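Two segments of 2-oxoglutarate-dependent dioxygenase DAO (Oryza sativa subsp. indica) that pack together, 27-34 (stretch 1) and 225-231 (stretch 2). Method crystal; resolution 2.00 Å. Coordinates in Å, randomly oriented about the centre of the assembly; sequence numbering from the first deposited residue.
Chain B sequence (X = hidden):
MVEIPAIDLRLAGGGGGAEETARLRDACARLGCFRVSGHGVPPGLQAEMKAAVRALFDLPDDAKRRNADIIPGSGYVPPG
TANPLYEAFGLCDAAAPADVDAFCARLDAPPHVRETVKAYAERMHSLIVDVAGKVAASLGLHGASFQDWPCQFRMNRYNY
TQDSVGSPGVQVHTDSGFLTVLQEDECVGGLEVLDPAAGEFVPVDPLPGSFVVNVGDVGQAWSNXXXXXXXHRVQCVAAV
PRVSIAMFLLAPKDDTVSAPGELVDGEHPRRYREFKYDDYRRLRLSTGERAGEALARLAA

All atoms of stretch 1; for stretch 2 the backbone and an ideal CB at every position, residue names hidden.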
ATOM      1  N   ALA B  27       2.159  18.729 -20.054  1.00 20.81           N
ATOM      2  CA  ALA B  27       1.130  18.285 -19.116  1.00 21.81           C
ATOM      3  C   ALA B  27       0.566  19.460 -18.332  1.00 19.70           C
ATOM      4  O   ALA B  27      -0.645  19.563 -18.160  1.00 21.35           O
ATOM      5  CB  ALA B  27       1.702  17.233 -18.171  1.00 19.27           C
ATOM      6  N   CYS B  28       1.426  20.354 -17.866  1.00 24.93           N
ATOM      7  CA  CYS B  28       0.969  21.529 -17.136  1.00 21.44           C
ATOM      8  C   CYS B  28       0.120  22.454 -18.015  1.00 26.07           C
ATOM      9  O   CYS B  28      -0.865  23.044 -17.538  1.00 21.88           O
ATOM     10  CB  CYS B  28       2.182  22.287 -16.588  1.00 27.23           C
ATOM     11  SG  CYS B  28       3.023  21.442 -15.255  1.00 23.31           S
ATOM     12  N   ALA B  29       0.499  22.606 -19.291  1.00 21.03           N
ATOM     13  CA  ALA B  29      -0.182  23.566 -20.140  1.00 25.64           C
ATOM     14  C   ALA B  29      -1.531  23.037 -20.621  1.00 24.74           C
ATOM     15  O   ALA B  29      -2.503  23.787 -20.732  1.00 26.67           O
ATOM     16  CB  ALA B  29       0.703  23.919 -21.335  1.00 27.00           C
ATOM     17  N   ARG B  30      -1.603  21.746 -20.919  1.00 24.60           N
ATOM     18  CA  ARG B  30      -2.804  21.213 -21.520  1.00 31.00           C
ATOM     19  C   ARG B  30      -3.746  20.633 -20.495  1.00 31.00           C
ATOM     20  O   ARG B  30      -4.951  20.725 -20.705  1.00 35.87           O
ATOM     21  CB  ARG B  30      -2.450  20.148 -22.569  1.00 35.12           C
ATOM     22  CG  ARG B  30      -1.871  20.752 -23.831  1.00 43.11           C
ATOM     23  CD  ARG B  30      -0.964  19.798 -24.534  1.00 56.51           C
ATOM     24  NE  ARG B  30      -1.545  18.463 -24.627  1.00 78.41           N
ATOM     25  CZ  ARG B  30      -1.010  17.469 -25.332  1.00 94.96           C
ATOM     26  NH1 ARG B  30       0.111  17.672 -26.017  1.00107.06           N
ATOM     27  NH2 ARG B  30      -1.593  16.277 -25.357  1.00 83.89           N
ATOM     28  N   LEU B  31      -3.234  20.015 -19.423  1.00 26.65           N
ATOM     29  CA  LEU B  31      -4.046  19.353 -18.402  1.00 23.67           C
ATOM     30  C   LEU B  31      -3.998  20.019 -17.033  1.00 17.38           C
ATOM     31  O   LEU B  31      -4.986  19.961 -16.290  1.00 19.53           O
ATOM     32  CB  LEU B  31      -3.574  17.906 -18.212  1.00 29.95           C
ATOM     33  CG  LEU B  31      -4.601  16.801 -17.954  1.00 37.46           C
ATOM     34  CD1 LEU B  31      -3.922  15.575 -17.353  1.00 32.57           C
ATOM     35  CD2 LEU B  31      -5.745  17.173 -17.097  1.00 29.20           C
ATOM     36  N   GLY B  32      -2.863  20.599 -16.648  1.00 24.42           N
ATOM     37  CA  GLY B  32      -2.727  21.099 -15.285  1.00 24.07           C
ATOM     38  C   GLY B  32      -2.531  20.049 -14.228  1.00 20.71           C
ATOM     39  O   GLY B  32      -2.639  20.380 -13.040  1.00 21.26           O
ATOM     40  N   CYS B  33      -2.216  18.811 -14.614  1.00 16.33           N
ATOM     41  CA  CYS B  33      -2.193  17.672 -13.714  1.00 18.31           C
ATOM     42  C   CYS B  33      -1.223  16.644 -14.272  1.00 25.57           C
ATOM     43  O   CYS B  33      -1.175  16.431 -15.484  1.00 22.28           O
ATOM     44  CB  CYS B  33      -3.564  16.992 -13.562  1.00 18.76           C
ATOM     45  SG  CYS B  33      -3.648  15.571 -12.353  1.00 31.51           S
ATOM     46  N   PHE B  34      -0.422  16.053 -13.405  1.00 19.84           N
ATOM     47  CA  PHE B  34       0.506  15.010 -13.801  1.00 19.29           C
ATOM     48  C   PHE B  34       0.915  14.207 -12.577  1.00 26.34           C
ATOM     49  O   PHE B  34       0.788  14.666 -11.434  1.00 20.56           O
ATOM     50  CB  PHE B  34       1.734  15.582 -14.523  1.00 20.93           C
ATOM     51  CG  PHE B  34       2.556  16.573 -13.726  1.00 19.91           C
ATOM     52  CD1 PHE B  34       2.200  17.909 -13.662  1.00 23.23           C
ATOM     53  CD2 PHE B  34       3.739  16.184 -13.104  1.00 23.08           C
ATOM     54  CE1 PHE B  34       2.955  18.833 -12.972  1.00 25.43           C
ATOM     55  CE2 PHE B  34       4.513  17.146 -12.384  1.00 16.97           C
ATOM     56  CZ  PHE B  34       4.110  18.449 -12.333  1.00 26.47           C
ATOM     57  N   UNK B 225      -0.845  32.666 -17.977  1.00 29.48           N
ATOM     58  CA  UNK B 225      -1.775  31.867 -18.744  1.00 24.57           C
ATOM     59  C   UNK B 225      -1.219  30.586 -19.321  1.00 30.15           C
ATOM     60  O   UNK B 225      -1.977  29.832 -19.928  1.00 30.23           O
ATOM     61  CB  UNK B 225      -2.333  32.717 -19.888  1.00 24.57           C
ATOM     62  N   UNK B 226       0.066  30.305 -19.144  1.00 24.49           N
ATOM     63  CA  UNK B 226       0.679  29.162 -19.801  1.00 28.66           C
ATOM     64  C   UNK B 226       0.461  27.836 -19.079  1.00 29.65           C
ATOM     65  O   UNK B 226       0.560  26.763 -19.697  1.00 25.37           O
ATOM     66  CB  UNK B 226       2.181  29.412 -19.950  1.00 28.66           C
ATOM     67  N   UNK B 227       0.175  27.851 -17.812  1.00 22.29           N
ATOM     68  CA  UNK B 227      -0.079  26.607 -17.062  1.00 22.85           C
ATOM     69  C   UNK B 227      -1.538  26.595 -16.636  1.00 27.95           C
ATOM     70  O   UNK B 227      -2.028  27.591 -16.079  1.00 28.89           O
ATOM     71  CB  UNK B 227       0.842  26.485 -15.846  1.00 22.85           C
ATOM     72  N   UNK B 228      -2.208  25.479 -16.892  1.00 24.03           N
ATOM     73  CA  UNK B 228      -3.643  25.363 -16.714  1.00 26.80           C
ATOM     74  C   UNK B 228      -3.985  25.073 -15.254  1.00 28.33           C
ATOM     75  O   UNK B 228      -3.510  24.083 -14.688  1.00 21.40           O
ATOM     76  CB  UNK B 228      -4.205  24.268 -17.622  1.00 26.80           C
ATOM     77  N   UNK B 229      -4.857  25.896 -14.672  1.00 20.92           N
ATOM     78  CA  UNK B 229      -5.361  25.641 -13.327  1.00 15.04           C
ATOM     79  C   UNK B 229      -6.492  24.615 -13.432  1.00 19.45           C
ATOM     80  O   UNK B 229      -7.580  24.907 -13.941  1.00 23.06           O
ATOM     81  CB  UNK B 229      -5.842  26.931 -12.659  1.00 15.04           C
ATOM     82  N   UNK B 230      -6.222  23.399 -12.957  1.00 19.58           N
ATOM     83  CA  UNK B 230      -7.046  22.253 -13.304  1.00 21.79           C
ATOM     84  C   UNK B 230      -8.257  22.184 -12.385  1.00 24.98           C
ATOM     85  O   UNK B 230      -8.146  22.326 -11.170  1.00 20.69           O
ATOM     86  CB  UNK B 230      -6.235  20.958 -13.223  1.00 21.79           C
ATOM     87  N   UNK B 231      -9.435  21.982 -12.970  1.00 18.05           N
ATOM     88  CA  UNK B 231     -10.624  21.729 -12.184  1.00 18.36           C
ATOM     89  C   UNK B 231     -10.620  20.266 -11.776  1.00 21.61           C
ATOM     90  O   UNK B 231     -10.310  19.392 -12.599  1.00 25.68           O
ATOM     91  CB  UNK B 231     -11.893  22.086 -12.961  1.00 18.36           C
TER

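Position 225 lies beyond the reach of stretch 1, and its ideal CB has nothing of that stretch within 5.5 Å. The backbone gives the better clue: phi is 89° and psi is -3°. Positive phi favours glycine, with asparagine a less common alternative. The residue is Gly 225.

At position 226 the CA-to-CB bond points sideways, and no atom of stretch 1 comes within 5.5 Å of the ideal CB. Many side chains would fit, long polar ones included. What meets stretch 1 is the backbone: the carbonyl O of 226 lies 3.3 Å from Ala 29 CA, a CA-H...O contact, and also 3.3 Å from Ala 29 CB. The residue is Arg 226. Its end leads away, with NE and NH2 hydrogen-bonded elsewhere in the structure.

Position 227 runs close to the helix, its CA 4.3 Å from Ala 29 CA. The CA-to-CB bond points sideways, and the ideal CB is 4.2 Å from Cys 28 O. A side chain leaving here can turn toward the side chain of Cys 28, which offers CB and SG. Leucine, isoleucine, methionine or valine would suit such a surface. The residue is Leu 227, with chi1 m and chi2 t. This conformation brings CD2 to 3.3 Å from Cys 28 CB, a close apolar contact.

Position 228 is tied down by its backbone. Its N donates a hydrogen bond to Cys 28 O at 2.9 Å, with a nearly straight angle of 169°. Proline, lacking the N-H, could not make this bond. CA-to-CB points toward stretch 1, and the ideal CB is 3.6 Å from both Cys 28 O and Ala 29 O. The side chain leaves past these carbonyls, and a polar or flat aromatic group would suit. The residue is His 228, with chi1 t. Its ring presents an edge to Gly 32 N and Leu 31 O, and CD2 lies 3.4 Å from Leu 31 O. The backbone O of 228 is 3.1 Å from Gly 32 CA. A CB on Gly 32 would fall 2.2 Å from that O, so this close approach needs the bare glycine.

At position 229 CA-to-CB points away, and stretch 1 sets no demand on the side chain. Many kinds would suit, polar ones among them. The residue is Asn 229, whose ND2 is hydrogen-bonded elsewhere in the structure.

Position 230 points toward stretch 1 again. Its ideal CB is 3.5 Å from Leu 31 O and 3.6 Å from Gly 32 O, so room is short near the backbone. A compact side chain such as valine, alanine or threonine would suit. The residue is Val 230, with chi1 p. CG1 lies 3.2 Å from Gly 32 O, CG2 3.3 Å from Leu 31 O. CG2 also reaches Cys 33 CB at 4.5 Å, a looser apolar contact.

Position 231 points away, leaving the choice open. Lys 231 extends from it without touching stretch 1.

Stretch 2 (225-231) GRLHNVK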
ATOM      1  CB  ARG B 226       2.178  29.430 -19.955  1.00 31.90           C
ATOM      2  CG  ARG B 226       2.487  30.522 -20.946  1.00 33.00           C
ATOM      3  CD  ARG B 226       3.938  30.921 -20.927  1.00 41.89           C
ATOM      4  NE  ARG B 226       4.137  32.027 -21.869  1.00 48.97           N
ATOM      5  CZ  ARG B 226       4.187  31.862 -23.193  1.00 41.88           C
ATOM      6  NH1 ARG B 226       4.064  30.648 -23.706  1.00 27.84           N
ATOM      7  NH2 ARG B 226       4.358  32.909 -23.988  1.00 48.20           N
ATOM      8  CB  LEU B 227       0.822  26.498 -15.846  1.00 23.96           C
ATOM      9  CG  LEU B 227       2.333  26.621 -16.010  1.00 35.54           C
ATOM     10  CD1 LEU B 227       2.998  26.596 -14.657  1.00 34.51           C
ATOM     11  CD2 LEU B 227       2.871  25.543 -16.874  1.00 41.95           C
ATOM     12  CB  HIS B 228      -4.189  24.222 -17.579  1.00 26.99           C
ATOM     13  CG  HIS B 228      -5.665  24.004 -17.430  1.00 25.10           C
ATOM     14  ND1 HIS B 228      -6.591  24.977 -17.751  1.00 26.73           N
ATOM     15  CD2 HIS B 228      -6.376  22.944 -16.970  1.00 28.12           C
ATOM     16  CE1 HIS B 228      -7.810  24.514 -17.514  1.00 25.77           C
ATOM     17  NE2 HIS B 228      -7.709  23.276 -17.058  1.00 30.62           N
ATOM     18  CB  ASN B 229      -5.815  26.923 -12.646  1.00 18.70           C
ATOM     19  CG  ASN B 229      -6.707  27.770 -13.497  1.00 25.51           C
ATOM     20  OD1 ASN B 229      -6.576  27.815 -14.737  1.00 25.52           O
ATOM     21  ND2 ASN B 229      -7.614  28.485 -12.850  1.00 25.21           N
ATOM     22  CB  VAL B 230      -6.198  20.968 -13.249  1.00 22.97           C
ATOM     23  CG1 VAL B 230      -5.562  20.733 -11.828  1.00 16.53           C
ATOM     24  CG2 VAL B 230      -7.034  19.782 -13.654  1.00 26.02           C
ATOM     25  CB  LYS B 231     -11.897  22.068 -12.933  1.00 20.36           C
ATOM     26  CG  LYS B 231     -12.040  23.540 -13.299  1.00 27.33           C
ATOM     27  CD  LYS B 231     -13.406  23.769 -13.962  1.00 37.69           C
ATOM     28  CE  LYS B 231     -13.655  25.250 -14.270  1.00 47.87           C
ATOM     29  NZ  LYS B 231     -14.963  25.448 -14.956  1.00 58.07           N
TER
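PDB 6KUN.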